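Local atomic coordinates of beta-lactamase (Chitinophaga pinensis, PDB entry 6N36), a protein that probably hydrolyses the amide bond of beta-lactam antibiotics with two active-site zinc ions, as metallo-beta-lactamases do. Residues 18-23 with 29-34; 35-40 with 85-90; 142-145 with 150-153; 213-218 with 256-261; 221-224 with 229-232. All coordinates share one frame; numbering follows the deposited sequence. Where two conformers were deposited one is given.

Overall arrangement
Contact 2 is the buried chemical centre, where 35-40 backs the zinc-binding 85-90. Contact 1 touches it directly, since 29-34 runs on into 35-40 and Ile32 N lies 3.0 Å from Met39 O. Contact 5, also buried but made wholly of packing, meets contact 1 through Tyr31 and Tyr230, and meets contact 2 through Phe40. Contacts 3 and 5 both reach the five-stranded sheet, at opposite ends of it, with their centres about 20 Å apart. Contact 3 is a backbone-bonded hairpin, partly buried, with an apolar inner face and a solvent-side outer one. Contact 4, on the outer helices, pairs an apolar inner side with a charged rim and touches contact 5 at Val256.

Contact 1. Residues 18-23 with 29-34; sequences ADYQPF and LYYIGT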
# COMPACT_ATOMS: atom_id res chain seq x y z
N ALA A 18 2.03 -12.83 -10.75
CA ALA A 18 1.04 -13.24 -11.79
C ALA A 18 0.44 -11.99 -12.42
O ALA A 18 0.00 -11.08 -11.71
CB ALA A 18 -0.05 -14.11 -11.22
N ASP A 19 0.34 -11.97 -13.74
CA ASP A 19 -0.21 -10.79 -14.44
C ASP A 19 -1.70 -10.69 -14.15
O ASP A 19 -2.37 -11.68 -13.79
CB ASP A 19 0.10 -10.86 -15.93
CG ASP A 19 0.06 -9.54 -16.67
OD1 ASP A 19 -0.18 -8.47 -16.02
OD2 ASP A 19 0.22 -9.58 -17.87
N TYR A 20 -2.19 -9.46 -14.21
CA TYR A 20 -3.62 -9.15 -14.06
C TYR A 20 -3.92 -7.96 -14.98
O TYR A 20 -3.12 -7.01 -14.96
CB TYR A 20 -3.93 -8.91 -12.58
CG TYR A 20 -5.40 -8.87 -12.32
CD1 TYR A 20 -6.12 -10.04 -12.22
CD2 TYR A 20 -6.10 -7.68 -12.23
CE1 TYR A 20 -7.49 -10.03 -12.01
CE2 TYR A 20 -7.46 -7.64 -12.02
CZ TYR A 20 -8.17 -8.83 -11.90
OH TYR A 20 -9.52 -8.87 -11.75
N GLN A 21 -5.08 -7.98 -15.63
CA GLN A 21 -5.54 -6.93 -16.57
C GLN A 21 -5.74 -5.64 -15.77
O GLN A 21 -6.57 -5.62 -14.88
CB GLN A 21 -6.86 -7.39 -17.21
CG GLN A 21 -7.40 -6.46 -18.29
CD GLN A 21 -8.59 -6.97 -19.09
OE1 GLN A 21 -9.41 -6.19 -19.56
NE2 GLN A 21 -8.73 -8.28 -19.23
N PRO A 22 -5.04 -4.54 -16.07
CA PRO A 22 -5.29 -3.32 -15.33
C PRO A 22 -6.69 -2.78 -15.66
O PRO A 22 -7.27 -3.03 -16.71
CB PRO A 22 -4.20 -2.36 -15.81
CG PRO A 22 -3.87 -2.86 -17.19
CD PRO A 22 -4.02 -4.37 -17.10
N PHE A 23 -7.20 -1.96 -14.74
CA PHE A 23 -8.56 -1.45 -14.90
C PHE A 23 -8.77 -0.18 -14.09
O PHE A 23 -8.08 0.05 -13.10
CB PHE A 23 -9.56 -2.53 -14.51
CG PHE A 23 -9.63 -2.92 -13.05
CD1 PHE A 23 -8.72 -3.81 -12.48
CD2 PHE A 23 -10.53 -2.30 -12.20
CE1 PHE A 23 -8.81 -4.15 -11.14
CE2 PHE A 23 -10.64 -2.67 -10.87
CZ PHE A 23 -9.74 -3.55 -10.32
N LEU A 29 -8.63 6.86 -10.54
CA LEU A 29 -7.88 5.82 -9.79
C LEU A 29 -7.95 4.50 -10.54
O LEU A 29 -9.07 4.02 -10.88
CB LEU A 29 -8.50 5.67 -8.41
CG LEU A 29 -7.99 4.48 -7.61
CD1 LEU A 29 -6.52 4.61 -7.24
CD2 LEU A 29 -8.83 4.25 -6.37
N TYR A 30 -6.80 3.95 -10.84
CA TYR A 30 -6.65 2.73 -11.64
C TYR A 30 -5.88 1.69 -10.80
O TYR A 30 -4.94 2.01 -10.04
CB TYR A 30 -5.86 3.00 -12.92
CG TYR A 30 -6.53 3.98 -13.84
CD1 TYR A 30 -6.40 5.35 -13.62
CD2 TYR A 30 -7.33 3.56 -14.89
CE1 TYR A 30 -7.06 6.28 -14.41
CE2 TYR A 30 -7.95 4.50 -15.72
CZ TYR A 30 -7.84 5.86 -15.45
OH TYR A 30 -8.44 6.82 -16.26
N TYR A 31 -6.23 0.44 -11.06
CA TYR A 31 -5.52 -0.75 -10.56
C TYR A 31 -4.49 -1.15 -11.61
O TYR A 31 -4.86 -1.40 -12.76
CB TYR A 31 -6.45 -1.92 -10.30
CG TYR A 31 -5.77 -3.09 -9.61
CD1 TYR A 31 -5.68 -3.14 -8.23
CD2 TYR A 31 -5.15 -4.12 -10.33
CE1 TYR A 31 -5.05 -4.17 -7.59
CE2 TYR A 31 -4.52 -5.16 -9.68
CZ TYR A 31 -4.51 -5.22 -8.31
OH TYR A 31 -3.86 -6.21 -7.63
N ILE A 32 -3.21 -1.20 -11.29
CA ILE A 32 -2.13 -1.61 -12.22
C ILE A 32 -1.23 -2.69 -11.59
O ILE A 32 -0.11 -2.88 -12.05
CB ILE A 32 -1.31 -0.40 -12.71
CG1 ILE A 32 -0.62 0.39 -11.58
CG2 ILE A 32 -2.20 0.49 -13.56
CD1 ILE A 32 0.42 1.34 -12.11
N GLY A 33 -1.73 -3.37 -10.58
CA GLY A 33 -0.96 -4.35 -9.83
C GLY A 33 -0.99 -5.72 -10.46
O GLY A 33 -1.36 -5.89 -11.61
N THR A 34 -0.62 -6.70 -9.65
CA THR A 34 -0.61 -8.11 -10.08
C THR A 34 -1.86 -8.82 -9.55
O THR A 34 -2.78 -8.19 -9.00
CB THR A 34 0.69 -8.76 -9.63
OG1 THR A 34 0.74 -8.71 -8.20
CG2 THR A 34 1.90 -8.12 -10.25
O HOH W 1 -3.23 -4.74 -13.29
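Phe23 and Tyr31 form an antiparallel hydrogen-bonded pair, and this is the tight end of the contact. Phe23 N gives its hydrogen to Tyr31 O at 3.1 Å, and Tyr31 N returns the bond to Phe23 O at 2.8 Å, both fairly straight. The two side chains leave on the same face of the sheet. With Phe23 CG lodged between its backbone N and carbonyl carbon (chi1 68°), the ring folds back so that Tyr31 CB sits over one face, 3.7 Å from the ring centroid, a CH-pi contact. The rings themselves are slid apart and barely overlap. Tyr20 completes an aromatic cluster: its CD2 comes to 3.9 Å from Tyr31 CE2, the two planes nearly perpendicular. Tyr31 OH in turn donates to Thr34 O at 2.6 Å, which fixes the far end of its ring, while Tyr20 OH is bonded to His236.

Toward Ala18 the chains stay near each other but direct backbone bonds cease. A water bridges them, donating to Tyr20 O and Gly33 O at 2.8 Å each. Pro22 CB meets Ile32 CG2 loosely at 4.1 Å, and Ala18 O comes to 3.2 Å from Thr34 CB. Gln21 marks the exposed side. Regular pairing giving way to a water bridge suits the open end of a beta hairpin, here 23-26 with 29-31, on the edge of the seven-stranded sheet.

Contact 2. Residues 35-40 with 85-90; sequences YDLGMF and HYDHVG. With ZN (zinc ion), chain B; ZN (zinc ion), chain C.
Leu37 packs against Asp87 and His88, two ligands from the HXHXDH motif that marks the metallo-beta-lactamase superfamily. The leucine reaches across with both methyls: CD1 lies 3.3 Å from Asp87 O, and CD2 is 4.0 Å from His88 CE1, meeting that ring obliquely. Its CG stands anti to its own carbonyl carbon (chi1 -65°), which sends the branched end toward the short helix 86-89. Beyond the methyls lies the metal. Asp87 OD2 and His88 NE2 both bind the same zinc ion, each at 2.1 Å, and His226 is its third protein ligand. His85 uses ND1 to bind the other zinc ion, at which His83 and His160 join it. One water bridges the ions, 2.0 Å from the first and longer from the second, and two more waters sit on the second.

The backing loop also supplies the second shell. A water lying in the plane of the His88 ring, at its edge, accepts from ND1 at 2.8 Å and donates to Gly38 O at the same length. That ring is thus held at both nitrogens, with NE2 on the zinc ion and the N-H of ND1 tied to the loop through that water. Asp36 OD2 does a similar job for His226 through its ND1.

The 35-40 loop therefore helps orient two histidines of one zinc ion. The Gly38 carbonyl, through its water, and the Asp36 carboxylate, directly, would probably strengthen those rings' donation to the metal. The bridging water is placed where related two-zinc enzymes hold their probable nucleophile.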
# COMPACT_ATOMS: atom_id res chain seq x y z
N TYR A 35 -1.93 -10.13 -9.76
CA TYR A 35 -3.10 -10.88 -9.24
C TYR A 35 -3.26 -10.58 -7.74
O TYR A 35 -4.40 -10.45 -7.31
CB TYR A 35 -2.98 -12.38 -9.55
CG TYR A 35 -4.22 -13.17 -9.24
CD1 TYR A 35 -5.24 -13.28 -10.17
CD2 TYR A 35 -4.37 -13.82 -8.04
CE1 TYR A 35 -6.41 -13.98 -9.89
CE2 TYR A 35 -5.53 -14.51 -7.73
CZ TYR A 35 -6.55 -14.59 -8.66
OH TYR A 35 -7.70 -15.26 -8.38
N ASP A 36 -2.19 -10.59 -6.95
CA ASP A 36 -2.28 -10.43 -5.49
C ASP A 36 -1.86 -9.03 -5.07
O ASP A 36 -2.40 -8.53 -4.03
CB ASP A 36 -1.50 -11.48 -4.72
CG ASP A 36 -1.83 -11.42 -3.25
OD1 ASP A 36 -3.05 -11.55 -2.92
OD2 ASP A 36 -0.91 -11.20 -2.45
N LEU A 37 -0.84 -8.45 -5.68
CA LEU A 37 -0.24 -7.20 -5.09
C LEU A 37 -0.88 -5.96 -5.69
O LEU A 37 -0.77 -5.69 -6.91
CB LEU A 37 1.27 -7.19 -5.31
CG LEU A 37 2.05 -8.28 -4.62
CD1 LEU A 37 3.52 -8.11 -4.90
CD2 LEU A 37 1.78 -8.29 -3.12
N GLY A 38 -1.44 -5.16 -4.80
CA GLY A 38 -2.17 -3.94 -5.14
C GLY A 38 -1.18 -2.81 -5.41
O GLY A 38 -0.34 -2.50 -4.56
N MET A 39 -1.29 -2.20 -6.58
CA MET A 39 -0.48 -1.06 -7.05
C MET A 39 -1.49 -0.15 -7.68
O MET A 39 -2.30 -0.63 -8.47
CB MET A 39 0.58 -1.44 -8.07
CG MET A 39 1.50 -2.50 -7.55
SD MET A 39 2.59 -3.17 -8.79
CE MET A 39 2.61 -4.88 -8.22
N PHE A 40 -1.53 1.09 -7.22
CA PHE A 40 -2.63 2.00 -7.53
C PHE A 40 -2.06 3.23 -8.22
O PHE A 40 -1.05 3.79 -7.78
CB PHE A 40 -3.38 2.35 -6.26
CG PHE A 40 -3.80 1.10 -5.51
CD1 PHE A 40 -4.93 0.41 -5.90
CD2 PHE A 40 -3.06 0.64 -4.45
CE1 PHE A 40 -5.33 -0.72 -5.21
CE2 PHE A 40 -3.46 -0.50 -3.77
CZ PHE A 40 -4.55 -1.19 -4.19
N HIS A 85 7.81 -3.12 3.19
CA HIS A 85 8.21 -4.52 2.99
C HIS A 85 8.51 -4.75 1.51
O HIS A 85 7.92 -4.08 0.64
CB HIS A 85 7.13 -5.49 3.48
CG HIS A 85 7.08 -5.71 4.96
ND1 HIS A 85 5.98 -6.25 5.62
CD2 HIS A 85 8.00 -5.44 5.91
CE1 HIS A 85 6.25 -6.34 6.91
NE2 HIS A 85 7.48 -5.87 7.11
N TYR A 86 9.35 -5.73 1.22
CA TYR A 86 9.87 -5.94 -0.14
C TYR A 86 8.78 -6.26 -1.17
O TYR A 86 9.05 -6.11 -2.38
CB TYR A 86 10.96 -7.01 -0.13
CG TYR A 86 10.47 -8.42 0.02
CD1 TYR A 86 10.26 -8.96 1.28
CD2 TYR A 86 10.31 -9.24 -1.08
CE1 TYR A 86 9.88 -10.28 1.45
CE2 TYR A 86 9.96 -10.58 -0.93
CZ TYR A 86 9.75 -11.10 0.34
OH TYR A 86 9.37 -12.39 0.51
N ASP A 87 7.63 -6.77 -0.78
CA ASP A 87 6.51 -7.06 -1.72
C ASP A 87 5.76 -5.78 -2.12
O ASP A 87 4.93 -5.84 -3.05
CB ASP A 87 5.58 -8.15 -1.18
CG ASP A 87 4.96 -7.87 0.17
OD1 ASP A 87 5.63 -7.13 0.99
OD2 ASP A 87 3.83 -8.41 0.44
N HIS A 88 5.99 -4.63 -1.47
CA HIS A 88 5.34 -3.35 -1.79
C HIS A 88 6.33 -2.27 -2.22
O HIS A 88 5.86 -1.24 -2.76
CB HIS A 88 4.48 -2.85 -0.62
CG HIS A 88 3.55 -3.94 -0.18
ND1 HIS A 88 2.51 -4.41 -0.97
CD2 HIS A 88 3.60 -4.72 0.93
CE1 HIS A 88 1.96 -5.46 -0.32
NE2 HIS A 88 2.61 -5.62 0.86
N VAL A 89 7.64 -2.46 -1.96
CA VAL A 89 8.68 -1.49 -2.41
C VAL A 89 9.82 -2.17 -3.16
O VAL A 89 10.84 -1.51 -3.40
CB VAL A 89 9.22 -0.65 -1.24
CG1 VAL A 89 8.12 0.21 -0.63
CG2 VAL A 89 9.96 -1.49 -0.20
N GLY A 90 9.67 -3.43 -3.56
CA GLY A 90 10.77 -4.18 -4.18
C GLY A 90 11.26 -3.55 -5.47
O GLY A 90 12.44 -3.75 -5.81
ZN ZN B . 2.54 -7.51 1.84
ZN ZN C . 4.07 -6.70 4.87
O HOH W 2 1.90 -3.99 -3.65
O HOH W 3 4.79 -7.62 3.21
O HOH W 4 1.98 -7.18 3.75
O HOH W 5 4.17 -8.86 5.50

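Contact 3. Residues 142-145 with 150-153; sequences GDSI and MKIV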
# COMPACT_ATOMS: atom_id res chain seq x y z
N GLY A 142 -1.86 12.56 9.02
CA GLY A 142 -2.75 13.62 8.52
C GLY A 142 -2.14 14.48 7.42
O GLY A 142 -2.88 15.32 6.90
N ASP A 143 -0.86 14.34 7.05
CA ASP A 143 -0.22 15.15 5.99
C ASP A 143 -0.99 14.96 4.67
O ASP A 143 -1.53 13.86 4.38
CB ASP A 143 1.26 14.87 5.75
CG ASP A 143 2.23 15.53 6.72
OD1 ASP A 143 1.78 16.38 7.53
OD2 ASP A 143 3.42 15.23 6.63
N SER A 144 -1.07 16.02 3.89
CA SER A 144 -1.71 15.99 2.55
C SER A 144 -0.63 16.00 1.46
O SER A 144 0.39 16.70 1.59
CB SER A 144 -2.67 17.12 2.41
OG SER A 144 -1.93 18.30 2.28
N ILE A 145 -0.87 15.21 0.41
CA ILE A 145 -0.05 15.11 -0.81
C ILE A 145 -0.98 15.64 -1.91
O ILE A 145 -2.11 15.08 -2.09
CB ILE A 145 0.40 13.65 -1.04
CG1 ILE A 145 1.16 13.13 0.18
CG2 ILE A 145 1.22 13.53 -2.31
CD1 ILE A 145 0.62 11.84 0.73
N MET A 150 -5.70 16.81 -7.08
CA MET A 150 -5.88 15.71 -6.10
C MET A 150 -5.30 16.10 -4.76
O MET A 150 -4.24 16.77 -4.70
CB MET A 150 -5.18 14.42 -6.58
CG MET A 150 -5.91 13.79 -7.66
SD MET A 150 -7.59 13.27 -7.37
CE MET A 150 -7.25 12.19 -5.98
N LYS A 151 -5.99 15.65 -3.73
CA LYS A 151 -5.54 15.78 -2.32
C LYS A 151 -5.61 14.40 -1.67
O LYS A 151 -6.70 13.84 -1.52
CB LYS A 151 -6.42 16.78 -1.56
CG LYS A 151 -6.00 16.92 -0.11
CD LYS A 151 -6.63 18.08 0.65
CE LYS A 151 -6.16 18.10 2.09
NZ LYS A 151 -6.33 19.43 2.73
N ILE A 152 -4.46 13.86 -1.34
CA ILE A 152 -4.35 12.56 -0.67
C ILE A 152 -3.93 12.82 0.77
O ILE A 152 -2.90 13.47 0.99
CB ILE A 152 -3.30 11.71 -1.40
CG1 ILE A 152 -3.67 11.45 -2.86
CG2 ILE A 152 -3.07 10.43 -0.61
CD1 ILE A 152 -2.46 11.00 -3.65
N VAL A 153 -4.68 12.28 1.71
CA VAL A 153 -4.31 12.36 3.14
C VAL A 153 -3.69 11.04 3.63
O VAL A 153 -4.28 9.98 3.37
CB VAL A 153 -5.51 12.77 3.99
CG1 VAL A 153 -5.12 12.76 5.46
CG2 VAL A 153 -6.04 14.13 3.56
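Ile145 and Ile152 face each other as an antiparallel hydrogen-bonded pair, with Ile145 N to Ile152 O at 2.7 Å and Ile152 N to Ile145 O at 2.8 Å. Both bonds run close to straight and in the plane of their carbonyls.

Starting out along Ile145, CB lies 3.9 Å from Ile152 O, beside the bond its own nitrogen makes. CG1 stands anti to the carbonyl carbon (chi1 -56°) and passes the same oxygen a little farther off. The chi2 of 127° is off the usual staggered values; it carries CD1 to 4.2 Å from Ile152 CG2, the two isoleucines crossing at a slant, and leaves CD1 also 3.9 Å from Ile152 O. The side chain also packs on Ile78 and Leu80, while Ile152 lies on Ile42 and on Phe167 and Phe169 of the neighbouring strand, so this face is apolar and closed over.

The other face carries Ser144 and Val153, a non-hydrogen-bonded pair, with Lys151. Lys151 stretches its extended chain diagonally over the neighbouring strand and lays CE 3.6 Å from Ser144 CB. Val153 CG1 rests near Gly142 O at 3.7 Å. Outside the pairing, Ser144 O is bonded by Arg137, and Asp143 OD2 takes the backbone N-H of His140.

This is a two-faced beta hairpin, 144-147 with 150-156, at the edge of one sheet, its isoleucine side turned to the second sheet as in the alpha-beta/beta-alpha sandwich of metallo-beta-lactamases.

Contact 4. Residues 213-218 with 256-261; sequences AMKALK and VLDEWQ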
# COMPACT_ATOMS: atom_id res chain seq x y z
N ALA A 213 -8.18 3.10 15.32
CA ALA A 213 -8.09 4.24 14.39
C ALA A 213 -8.72 3.86 13.04
O ALA A 213 -9.52 4.62 12.48
CB ALA A 213 -6.68 4.67 14.23
N MET A 214 -8.42 2.66 12.53
CA MET A 214 -8.96 2.23 11.24
C MET A 214 -10.47 1.98 11.34
O MET A 214 -11.15 2.26 10.36
CB MET A 214 -8.17 1.00 10.75
CG MET A 214 -6.75 1.38 10.43
SD MET A 214 -5.87 0.00 9.62
CE MET A 214 -6.60 0.13 7.98
N LYS A 215 -10.96 1.52 12.48
CA LYS A 215 -12.42 1.30 12.61
C LYS A 215 -13.15 2.65 12.48
O LYS A 215 -14.31 2.71 11.99
CB LYS A 215 -12.73 0.67 13.96
CG LYS A 215 -14.06 -0.06 13.97
CD LYS A 215 -13.91 -1.36 13.18
CE LYS A 215 -14.54 -2.56 13.85
NZ LYS A 215 -15.99 -2.62 13.56
N ALA A 216 -12.51 3.72 12.94
CA ALA A 216 -13.13 5.05 13.02
C ALA A 216 -13.18 5.78 11.67
O ALA A 216 -13.88 6.80 11.58
CB ALA A 216 -12.44 5.88 14.07
N LEU A 217 -12.50 5.28 10.65
CA LEU A 217 -12.45 5.97 9.35
C LEU A 217 -13.78 5.86 8.63
O LEU A 217 -14.49 4.88 8.82
CB LEU A 217 -11.34 5.33 8.51
CG LEU A 217 -9.93 5.56 9.03
CD1 LEU A 217 -8.97 4.85 8.10
CD2 LEU A 217 -9.63 7.04 9.14
N LYS A 218 -14.10 6.87 7.85
CA LYS A 218 -15.34 6.98 7.04
C LYS A 218 -14.94 7.12 5.56
O LYS A 218 -14.09 8.00 5.29
CB LYS A 218 -16.09 8.24 7.44
CG LYS A 218 -16.89 8.13 8.73
CD LYS A 218 -17.60 9.40 9.07
CE LYS A 218 -18.18 10.08 7.86
NZ LYS A 218 -19.29 10.99 8.22
N VAL A 256 -12.76 -7.75 8.56
CA VAL A 256 -11.28 -7.96 8.53
C VAL A 256 -10.66 -7.33 9.79
O VAL A 256 -9.81 -7.93 10.45
CB VAL A 256 -10.65 -7.39 7.24
CG1 VAL A 256 -9.13 -7.29 7.35
CG2 VAL A 256 -11.05 -8.20 6.03
N LEU A 257 -11.08 -6.12 10.15
CA LEU A 257 -10.51 -5.47 11.35
C LEU A 257 -10.90 -6.24 12.61
O LEU A 257 -10.09 -6.39 13.52
CB LEU A 257 -10.97 -4.02 11.43
CG LEU A 257 -10.43 -3.07 10.36
CD1 LEU A 257 -10.96 -1.68 10.57
CD2 LEU A 257 -8.91 -3.04 10.33
N ASP A 258 -12.13 -6.69 12.70
CA ASP A 258 -12.60 -7.48 13.88
C ASP A 258 -11.77 -8.77 13.98
O ASP A 258 -11.38 -9.14 15.12
CB ASP A 258 -14.11 -7.72 13.78
CG ASP A 258 -14.98 -6.48 14.00
OD1 ASP A 258 -14.44 -5.45 14.43
OD2 ASP A 258 -16.21 -6.56 13.77
N GLU A 259 -11.49 -9.44 12.85
CA GLU A 259 -10.65 -10.67 12.86
C GLU A 259 -9.27 -10.32 13.43
O GLU A 259 -8.77 -11.05 14.31
CB GLU A 259 -10.56 -11.33 11.49
CG GLU A 259 -11.87 -11.96 11.01
CD GLU A 259 -11.98 -12.26 9.52
OE1 GLU A 259 -10.93 -12.37 8.85
OE2 GLU A 259 -13.14 -12.43 9.03
N TRP A 260 -8.66 -9.24 12.94
CA TRP A 260 -7.34 -8.88 13.48
C TRP A 260 -7.42 -8.44 14.96
O TRP A 260 -6.47 -8.70 15.71
CB TRP A 260 -6.59 -7.91 12.58
CG TRP A 260 -6.07 -8.62 11.37
CD1 TRP A 260 -6.57 -8.48 10.11
CD2 TRP A 260 -5.05 -9.62 11.31
NE1 TRP A 260 -5.91 -9.34 9.26
CE2 TRP A 260 -4.99 -10.06 9.97
CE3 TRP A 260 -4.19 -10.22 12.25
CZ2 TRP A 260 -4.09 -11.05 9.55
CZ3 TRP A 260 -3.33 -11.22 11.83
CH2 TRP A 260 -3.29 -11.63 10.50
N GLN A 261 -8.52 -7.80 15.38
CA GLN A 261 -8.65 -7.41 16.80
C GLN A 261 -8.74 -8.69 17.66
O GLN A 261 -8.15 -8.73 18.72
CB GLN A 261 -9.86 -6.52 17.01
CG GLN A 261 -10.05 -6.10 18.46
CD GLN A 261 -9.04 -5.04 18.85
OE1 GLN A 261 -9.04 -3.96 18.24
NE2 GLN A 261 -8.18 -5.37 19.79
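Leu257 pushes its CD1 methyl against the last turn of the helix carrying Met214 and Lys215. With chi2 at -179°, CD1 is anti to CA and reaches as far out as the side chain allows, ending 3.7 Å from Lys215 N and 3.9 Å from Met214 CB. CD2, the other branch, stays close to the same CB at 4.1 Å. Met214 offers only that first carbon here; its chain continues past CG and bends at chi3, its side chain packing on His157 and on Ser166 of the sheet.

The two segments belong to helices 203-215 and 250-268, which lie side by side in an outer helical layer of the alpha-beta/beta-alpha sandwich, against the five-stranded sheet. Tyr253 and Arg250 of the longer helix bind carbonyls where the shorter one ends.

Lys215 takes the outer side. Its CG is anti to the backbone N (chi1 -158°), but the chain then turns at chi2 (74°) and kinks twice more, so CD passes Leu257 CD1 at 4.0 Å while running the opposite way. The main partner of its ammonium is Asp254, in a salt bridge. An additional, less certain one joins NZ to Asp258 OD1 at 3.3 Å, resting on one of two deposited conformers of that aspartate.

Contact 5. Residues 221-224 with 229-232; sequences LWLA and QYEL
Tyr230 packs on Trp222 and Leu223 of the strand and on Ala224 just after it, and CH-pi contacts join them. Its CB sits over one face of the indole, 3.7 Å from the centroid of the six-membered ring of Trp222. The tyrosine ring is covered in turn: Leu223 CA lies over one face, 3.9 Å from its centroid, and Ala224 N lies over the same face toward the rim. Leu232 N is placed over the opposite face. Because Tyr230 CG falls between its backbone N and carbonyl carbon (chi1 65°), the ring lies against the strand backbone.

Apolar side-chain packing adds to this. Leu223 CD2 reaches Tyr230 CE2 at 3.6 Å, and at the opposite edge of the ring Ala224 CB meets CD1 at 3.8 Å. Tyr31, from the hairpin of the other sheet, and Phe247 close round the same tyrosine.

Polar atoms approach the rings without hydrogen bonds between the two segments. Gln229 O lies at the rim of the indole, near its plane and 3.4 Å from Trp222 CH2, so it faces a C-H group, which carries a slight positive charge. Ala224 O comes to 3.2 Å from Tyr230 CE1, raised above the ring plane. Trp222 NE1 is satisfied by Asp249 O, and Gln229 OE1 makes a weak hydrogen bond to His226 N.

With aromatic faces and backbone in contact, the grip depends on shape more than on charge. This packing lies beside the short turn between strand 221-223 and helix 227-230, from which His226 reaches its zinc ion.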
# COMPACT_ATOMS: atom_id res chain seq x y z
N LEU A 221 -15.39 3.73 -0.71
CA LEU A 221 -14.79 2.55 -1.38
C LEU A 221 -13.48 2.21 -0.64
O LEU A 221 -12.83 3.12 -0.19
CB LEU A 221 -14.47 2.86 -2.83
CG LEU A 221 -15.58 3.50 -3.67
CD1 LEU A 221 -15.08 3.67 -5.09
CD2 LEU A 221 -16.84 2.63 -3.63
N TRP A 222 -13.10 0.95 -0.61
CA TRP A 222 -11.78 0.58 -0.04
C TRP A 222 -11.08 -0.49 -0.85
O TRP A 222 -11.75 -1.37 -1.34
CB TRP A 222 -11.85 0.23 1.45
CG TRP A 222 -12.48 -1.09 1.79
CD1 TRP A 222 -13.81 -1.42 1.80
CD2 TRP A 222 -11.79 -2.26 2.26
NE1 TRP A 222 -13.98 -2.73 2.17
CE2 TRP A 222 -12.75 -3.27 2.50
CE3 TRP A 222 -10.44 -2.55 2.52
CZ2 TRP A 222 -12.42 -4.54 2.97
CZ3 TRP A 222 -10.12 -3.79 3.02
CH2 TRP A 222 -11.09 -4.78 3.21
N LEU A 223 -9.76 -0.43 -0.82
CA LEU A 223 -8.89 -1.48 -1.39
C LEU A 223 -7.70 -1.59 -0.44
O LEU A 223 -7.57 -0.81 0.48
CB LEU A 223 -8.46 -1.17 -2.82
CG LEU A 223 -9.60 -1.08 -3.86
CD1 LEU A 223 -10.13 0.33 -3.92
CD2 LEU A 223 -9.14 -1.50 -5.22
N ALA A 224 -6.90 -2.60 -0.65
CA ALA A 224 -5.77 -2.91 0.25
C ALA A 224 -4.63 -3.49 -0.58
O ALA A 224 -4.78 -3.75 -1.76
CB ALA A 224 -6.24 -3.89 1.32
N GLN A 229 -7.15 -9.58 1.18
CA GLN A 229 -7.56 -8.75 2.33
C GLN A 229 -8.90 -8.08 2.05
O GLN A 229 -9.62 -7.81 3.01
CB GLN A 229 -6.47 -7.73 2.65
CG GLN A 229 -5.30 -8.45 3.28
CD GLN A 229 -4.12 -7.57 3.54
OE1 GLN A 229 -3.90 -6.58 2.83
NE2 GLN A 229 -3.35 -8.02 4.54
N TYR A 230 -9.23 -7.78 0.79
CA TYR A 230 -10.48 -7.06 0.42
C TYR A 230 -11.26 -7.86 -0.62
O TYR A 230 -12.20 -7.29 -1.14
CB TYR A 230 -10.22 -5.63 -0.02
CG TYR A 230 -9.42 -5.43 -1.29
CD1 TYR A 230 -8.08 -5.74 -1.38
CD2 TYR A 230 -10.03 -4.91 -2.42
CE1 TYR A 230 -7.34 -5.51 -2.52
CE2 TYR A 230 -9.31 -4.70 -3.59
CZ TYR A 230 -7.95 -5.00 -3.65
OH TYR A 230 -7.20 -4.80 -4.78
N GLU A 231 -10.89 -9.13 -0.84
CA GLU A 231 -11.62 -10.05 -1.74
C GLU A 231 -11.73 -9.44 -3.14
O GLU A 231 -12.80 -9.50 -3.76
CB GLU A 231 -12.95 -10.40 -1.08
CG GLU A 231 -12.74 -11.25 0.16
CD GLU A 231 -12.55 -12.74 -0.08
OE1 GLU A 231 -11.97 -13.16 -1.13
OE2 GLU A 231 -13.03 -13.50 0.78
N LEU A 232 -10.64 -8.88 -3.68
CA LEU A 232 -10.63 -8.32 -5.04
C LEU A 232 -11.33 -9.25 -6.03
O LEU A 232 -12.11 -8.74 -6.79
CB LEU A 232 -9.18 -8.08 -5.51
CG LEU A 232 -8.99 -7.66 -6.96
CD1 LEU A 232 -9.72 -6.37 -7.28
CD2 LEU A 232 -7.49 -7.55 -7.25